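Local coordinates for lactaldehyde dehydrogenase (Methanocaldococcus jannaschii, PDB 3PQA), which catalyses the NAD-dependent oxidation of lactaldehyde to lactate, a step in the biosynthesis of coenzyme F420, at residues E207-E212 with E227-K232; V214-F219 with E452-I457. All blocks are in the same frame, centred on the assembly; numbering follows the deposited sequence.

Interaction 1: residues E207-E212 with E227-K232; sequences EIVVNE and ELITKK
Val209 and Val210, at the C-terminal end of helix 201-210, meet Ile229 and Lys232 of helix 223-232 in a contact made almost wholly of carbon atoms; no hydrogen bond or salt bridge joins the two segments. One turn before them in the bonding pattern, Glu207 receives both nitrogens of Asn211, the first residue past the helix: Asn211 N bonds to Glu207 O, and Asn211 ND2, with its partner tilted from the amide plane, bonds to Glu207 OE2 through the lone pair turned away from OE1. Glu207 OE1 forms a salt bridge with Arg33. Ile208 turns to the sheet and rests on Ile217. Val209 is the buried centre of the contact. With CG1 anti to the backbone N (chi1 172°), it presents both methyls to Ile229, and the two side chains cross at about a right angle: Val209 CG2 lies 4.1 Å from Ile229 CG1, and Val209 CG1 lies 4.2 Å from Ile229 CG2. The same CG1 also meets the backbone of Lys232, 4.1 Å from its C. Val210 continues the contact towards solvent. Its CG1 packs 3.7 Å from Lys232 CE, and the two side chains run side by side in the same direction. The lysine chain bends at chi3 (66°) and again at chi4, which lays CE against the valine while NZ goes on to a salt bridge with Asp206 on the first helix. Its charge is thus paired at the exposed edge, above an apolar interior. Two neighbouring helices packed side by side over the strand that links them are characteristic of the Rossmann-type NAD-binding domain of aldehyde dehydrogenases; by similarity, the second helix carries NAD-binding residues in its first turn.

Interaction 2: residues V214-F219 with E452-I457; sequences VNMISF and EEMSNI
Met216 reaches across to Glu453 and Met454, where helix 447-453 gives way to strand 455-463. In the conformer described here, one of two modelled, its SD approaches Glu453 O to 3.2 Å; whether this amounts to an attraction is doubtful. Glu453 O accepts a hydrogen bond from Lys237, which satisfies the carbonyl independently of the sulfur. The remaining contacts are apolar. Met216 CE lies 3.8 Å from Glu453 CB and 3.9 Å from Met454 CG, fitting against the start of both side chains. Extended all the way from CG anti to the backbone N (chi1 168°), Met216 reaches the helix end without a bend. Met454, likewise extended beyond CG, runs on to Ser218, with its CE 4.1 Å from Ser218 CB; the serine hydroxyl is hydrogen-bonded to Lys150. Glu241, an active-site residue by similarity, lies about 6 Å from Ser218, side chain to side chain. The contact joins strand 216-220 of the Rossmann-type sheet to the turn between helix 447-453 and the C-terminal strand, which pairs with 122-138 in the arm characteristic of aldehyde dehydrogenase tetramers.

Strand 216-220 connects the two interactions, and its alternating side chains serve its two faces. Ile217 and Phe219 turn to the helices of interaction 1, where Ile229 packs on both, whereas Met216 and Ser218 turn to the chain end of interaction 2. Interaction 1 is partly buried: branched aliphatic groups beside the sheet give way to a lysine at the surface, and it holds together two helices close in sequence. Interaction 2 is buried, relies on two extended methionine side chains, and brings in a segment more than 230 residues away. Together they illustrate how one strand can serve both a local helix-strand-helix succession of the Rossmann-type domain and a contact with the C-terminal part of the chain.

Interaction 1: residues E207-E212 with E227-K232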
# COMPACT_ATOMS: atom_id res chain seq x y z
N GLU B 207 -35.52 -12.61 -5.44
CA GLU B 207 -35.79 -11.32 -6.09
C GLU B 207 -34.58 -10.38 -5.99
O GLU B 207 -34.28 -9.68 -6.94
CB GLU B 207 -37.07 -10.66 -5.55
CG GLU B 207 -37.45 -9.37 -6.29
CD GLU B 207 -37.59 -9.56 -7.80
OE1 GLU B 207 -38.03 -10.64 -8.24
OE2 GLU B 207 -37.28 -8.62 -8.56
N ILE B 208 -33.88 -10.38 -4.85
CA ILE B 208 -32.70 -9.55 -4.68
C ILE B 208 -31.60 -9.96 -5.67
O ILE B 208 -30.94 -9.11 -6.28
CB ILE B 208 -32.16 -9.61 -3.23
CG1 ILE B 208 -33.15 -8.92 -2.28
CG2 ILE B 208 -30.77 -8.96 -3.14
CD1 ILE B 208 -32.76 -9.00 -0.80
N VAL B 209 -31.44 -11.27 -5.85
CA VAL B 209 -30.44 -11.83 -6.76
C VAL B 209 -30.73 -11.50 -8.22
O VAL B 209 -29.83 -11.11 -8.96
CB VAL B 209 -30.30 -13.36 -6.57
CG1 VAL B 209 -29.42 -13.99 -7.64
CG2 VAL B 209 -29.75 -13.68 -5.19
N VAL B 210 -31.99 -11.66 -8.63
CA VAL B 210 -32.38 -11.50 -10.04
C VAL B 210 -32.71 -10.07 -10.47
O VAL B 210 -32.57 -9.74 -11.65
CB VAL B 210 -33.57 -12.45 -10.44
CG1 VAL B 210 -33.21 -13.92 -10.17
CG2 VAL B 210 -34.89 -12.06 -9.76
N ASN B 211 -33.13 -9.22 -9.53
CA ASN B 211 -33.55 -7.85 -9.87
C ASN B 211 -32.45 -7.03 -10.52
O ASN B 211 -31.37 -6.87 -9.95
CB ASN B 211 -34.06 -7.12 -8.63
CG ASN B 211 -34.87 -5.89 -8.97
OD1 ASN B 211 -34.36 -4.92 -9.53
ND2 ASN B 211 -36.16 -5.93 -8.62
N GLU B 212 -32.73 -6.47 -11.70
CA GLU B 212 -31.70 -5.78 -12.48
C GLU B 212 -31.26 -4.43 -11.89
O GLU B 212 -30.27 -3.86 -12.34
CB GLU B 212 -32.15 -5.63 -13.95
CG GLU B 212 -32.44 -6.98 -14.61
CD GLU B 212 -32.08 -7.05 -16.10
OE1 GLU B 212 -32.34 -8.11 -16.71
OE2 GLU B 212 -31.53 -6.06 -16.66
N GLU B 227 -23.75 -21.48 -5.76
CA GLU B 227 -23.61 -21.90 -7.15
C GLU B 227 -24.80 -21.43 -8.00
O GLU B 227 -24.62 -20.90 -9.10
CB GLU B 227 -23.43 -23.43 -7.23
CG GLU B 227 -23.38 -23.98 -8.66
CD GLU B 227 -22.07 -24.66 -9.01
OE1 GLU B 227 -21.54 -25.42 -8.17
OE2 GLU B 227 -21.58 -24.46 -10.15
N LEU B 228 -26.01 -21.58 -7.47
CA LEU B 228 -27.22 -21.11 -8.16
C LEU B 228 -27.23 -19.58 -8.33
O LEU B 228 -27.67 -19.07 -9.35
CB LEU B 228 -28.49 -21.59 -7.44
CG LEU B 228 -29.76 -21.78 -8.28
CD1 LEU B 228 -29.82 -23.21 -8.78
CD2 LEU B 228 -31.00 -21.47 -7.44
N ILE B 229 -26.72 -18.85 -7.34
CA ILE B 229 -26.58 -17.40 -7.47
C ILE B 229 -25.73 -17.04 -8.70
O ILE B 229 -26.14 -16.18 -9.49
CB ILE B 229 -26.07 -16.72 -6.17
CG1 ILE B 229 -27.14 -16.81 -5.08
CG2 ILE B 229 -25.66 -15.27 -6.41
CD1 ILE B 229 -26.70 -16.33 -3.71
N THR B 230 -24.59 -17.73 -8.88
CA THR B 230 -23.73 -17.48 -10.07
C THR B 230 -24.48 -17.67 -11.40
O THR B 230 -24.16 -17.00 -12.39
CB THR B 230 -22.38 -18.28 -10.07
OG1 THR B 230 -22.62 -19.67 -10.29
CG2 THR B 230 -21.62 -18.10 -8.76
N LYS B 231 -25.49 -18.53 -11.40
CA LYS B 231 -26.29 -18.82 -12.61
C LYS B 231 -27.49 -17.89 -12.80
O LYS B 231 -28.08 -17.85 -13.89
CB LYS B 231 -26.76 -20.29 -12.62
CG LYS B 231 -25.63 -21.31 -12.50
CD LYS B 231 -26.17 -22.74 -12.55
CE LYS B 231 -25.14 -23.75 -12.04
NZ LYS B 231 -23.78 -23.57 -12.65
N LYS B 232 -27.84 -17.13 -11.77
CA LYS B 232 -29.06 -16.31 -11.82
C LYS B 232 -28.83 -14.81 -11.66
O LYS B 232 -29.71 -14.01 -12.00
CB LYS B 232 -30.05 -16.76 -10.74
CG LYS B 232 -30.77 -18.06 -11.04
CD LYS B 232 -31.60 -18.50 -9.83
CE LYS B 232 -32.75 -17.54 -9.53
NZ LYS B 232 -34.06 -17.87 -10.18

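Interaction 2: residues V214-F219 with E452-I457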
# COMPACT_ATOMS: atom_id res chain seq x y z
N VAL B 214 -30.47 -4.16 -8.66
CA VAL B 214 -29.46 -4.48 -7.65
C VAL B 214 -28.11 -4.54 -8.36
O VAL B 214 -27.99 -5.15 -9.42
CB VAL B 214 -29.82 -5.81 -6.93
CG1 VAL B 214 -28.68 -6.26 -6.00
CG2 VAL B 214 -31.14 -5.64 -6.13
N ASN B 215 -27.09 -3.88 -7.79
CA ASN B 215 -25.79 -3.76 -8.46
C ASN B 215 -24.76 -4.81 -8.04
O ASN B 215 -23.80 -5.10 -8.78
CB ASN B 215 -25.23 -2.36 -8.23
CG ASN B 215 -26.11 -1.28 -8.87
OD1 ASN B 215 -26.80 -0.53 -8.19
ND2 ASN B 215 -26.11 -1.24 -10.20
N MET B 216 -24.97 -5.37 -6.86
CA MET B 216 -24.02 -6.31 -6.27
C MET B 216 -24.75 -7.25 -5.33
O MET B 216 -25.66 -6.82 -4.62
CB MET B 216 -22.90 -5.58 -5.54
CG MET B 216 -22.05 -6.47 -4.65
SD MET B 216 -20.48 -5.74 -4.23
CE MET B 216 -19.79 -7.11 -3.26
N ILE B 217 -24.35 -8.52 -5.35
CA ILE B 217 -24.87 -9.52 -4.42
C ILE B 217 -23.72 -9.95 -3.53
O ILE B 217 -22.63 -10.27 -4.01
CB ILE B 217 -25.47 -10.76 -5.14
CG1 ILE B 217 -26.62 -10.36 -6.07
CG2 ILE B 217 -25.91 -11.85 -4.13
CD1 ILE B 217 -27.72 -9.60 -5.38
N SER B 218 -23.97 -9.92 -2.23
CA SER B 218 -23.06 -10.46 -1.25
C SER B 218 -23.85 -11.46 -0.42
O SER B 218 -24.74 -11.07 0.36
CB SER B 218 -22.51 -9.37 -0.35
OG SER B 218 -21.57 -9.90 0.56
N PHE B 219 -23.50 -12.73 -0.60
CA PHE B 219 -24.25 -13.85 -0.01
C PHE B 219 -23.32 -14.68 0.84
O PHE B 219 -22.19 -15.00 0.42
CB PHE B 219 -24.82 -14.75 -1.12
CG PHE B 219 -25.37 -16.06 -0.62
CD1 PHE B 219 -26.67 -16.13 -0.12
CD2 PHE B 219 -24.60 -17.22 -0.65
CE1 PHE B 219 -27.20 -17.34 0.34
CE2 PHE B 219 -25.12 -18.44 -0.19
CZ PHE B 219 -26.42 -18.49 0.32
N GLU B 452 -13.65 -2.70 -0.61
CA GLU B 452 -13.13 -2.75 -1.97
C GLU B 452 -14.07 -3.45 -2.96
O GLU B 452 -14.21 -2.99 -4.10
CB GLU B 452 -11.71 -3.34 -2.01
CG GLU B 452 -11.05 -3.29 -3.40
CD GLU B 452 -10.78 -1.87 -3.90
OE1 GLU B 452 -10.88 -0.90 -3.10
OE2 GLU B 452 -10.45 -1.69 -5.09
N GLU B 453 -14.69 -4.55 -2.54
CA GLU B 453 -15.67 -5.30 -3.36
C GLU B 453 -16.92 -4.46 -3.60
O GLU B 453 -17.51 -4.53 -4.66
CB GLU B 453 -16.09 -6.61 -2.68
CG GLU B 453 -14.95 -7.50 -2.18
CD GLU B 453 -14.36 -8.42 -3.22
OE1 GLU B 453 -14.83 -8.39 -4.39
OE2 GLU B 453 -13.41 -9.18 -2.86
N MET B 454 -17.29 -3.67 -2.60
CA MET B 454 -18.53 -2.89 -2.62
C MET B 454 -18.38 -1.48 -3.22
O MET B 454 -19.28 -0.65 -3.15
CB MET B 454 -19.14 -2.83 -1.20
CG MET B 454 -19.67 -4.20 -0.70
SD MET B 454 -20.33 -4.15 0.98
CE MET B 454 -20.94 -5.86 1.16
N SER B 455 -17.22 -1.22 -3.82
CA SER B 455 -17.04 0.01 -4.54
C SER B 455 -16.43 -0.25 -5.91
O SER B 455 -15.93 -1.35 -6.19
CB SER B 455 -16.23 1.02 -3.69
OG SER B 455 -15.00 0.52 -3.29
N ASN B 456 -16.55 0.74 -6.79
CA ASN B 456 -15.92 0.71 -8.11
C ASN B 456 -14.83 1.75 -8.16
O ASN B 456 -14.97 2.83 -7.57
CB ASN B 456 -16.95 1.03 -9.20
CG ASN B 456 -17.97 -0.08 -9.38
OD1 ASN B 456 -17.64 -1.27 -9.37
ND2 ASN B 456 -19.23 0.32 -9.57
N ILE B 457 -13.75 1.44 -8.87
CA ILE B 457 -12.68 2.42 -9.07
C ILE B 457 -13.07 3.42 -10.17
O ILE B 457 -13.71 3.05 -11.18
CB ILE B 457 -11.33 1.74 -9.42
CG1 ILE B 457 -10.84 0.88 -8.25
CG2 ILE B 457 -10.25 2.81 -9.77
CD1 ILE B 457 -9.64 -0.04 -8.60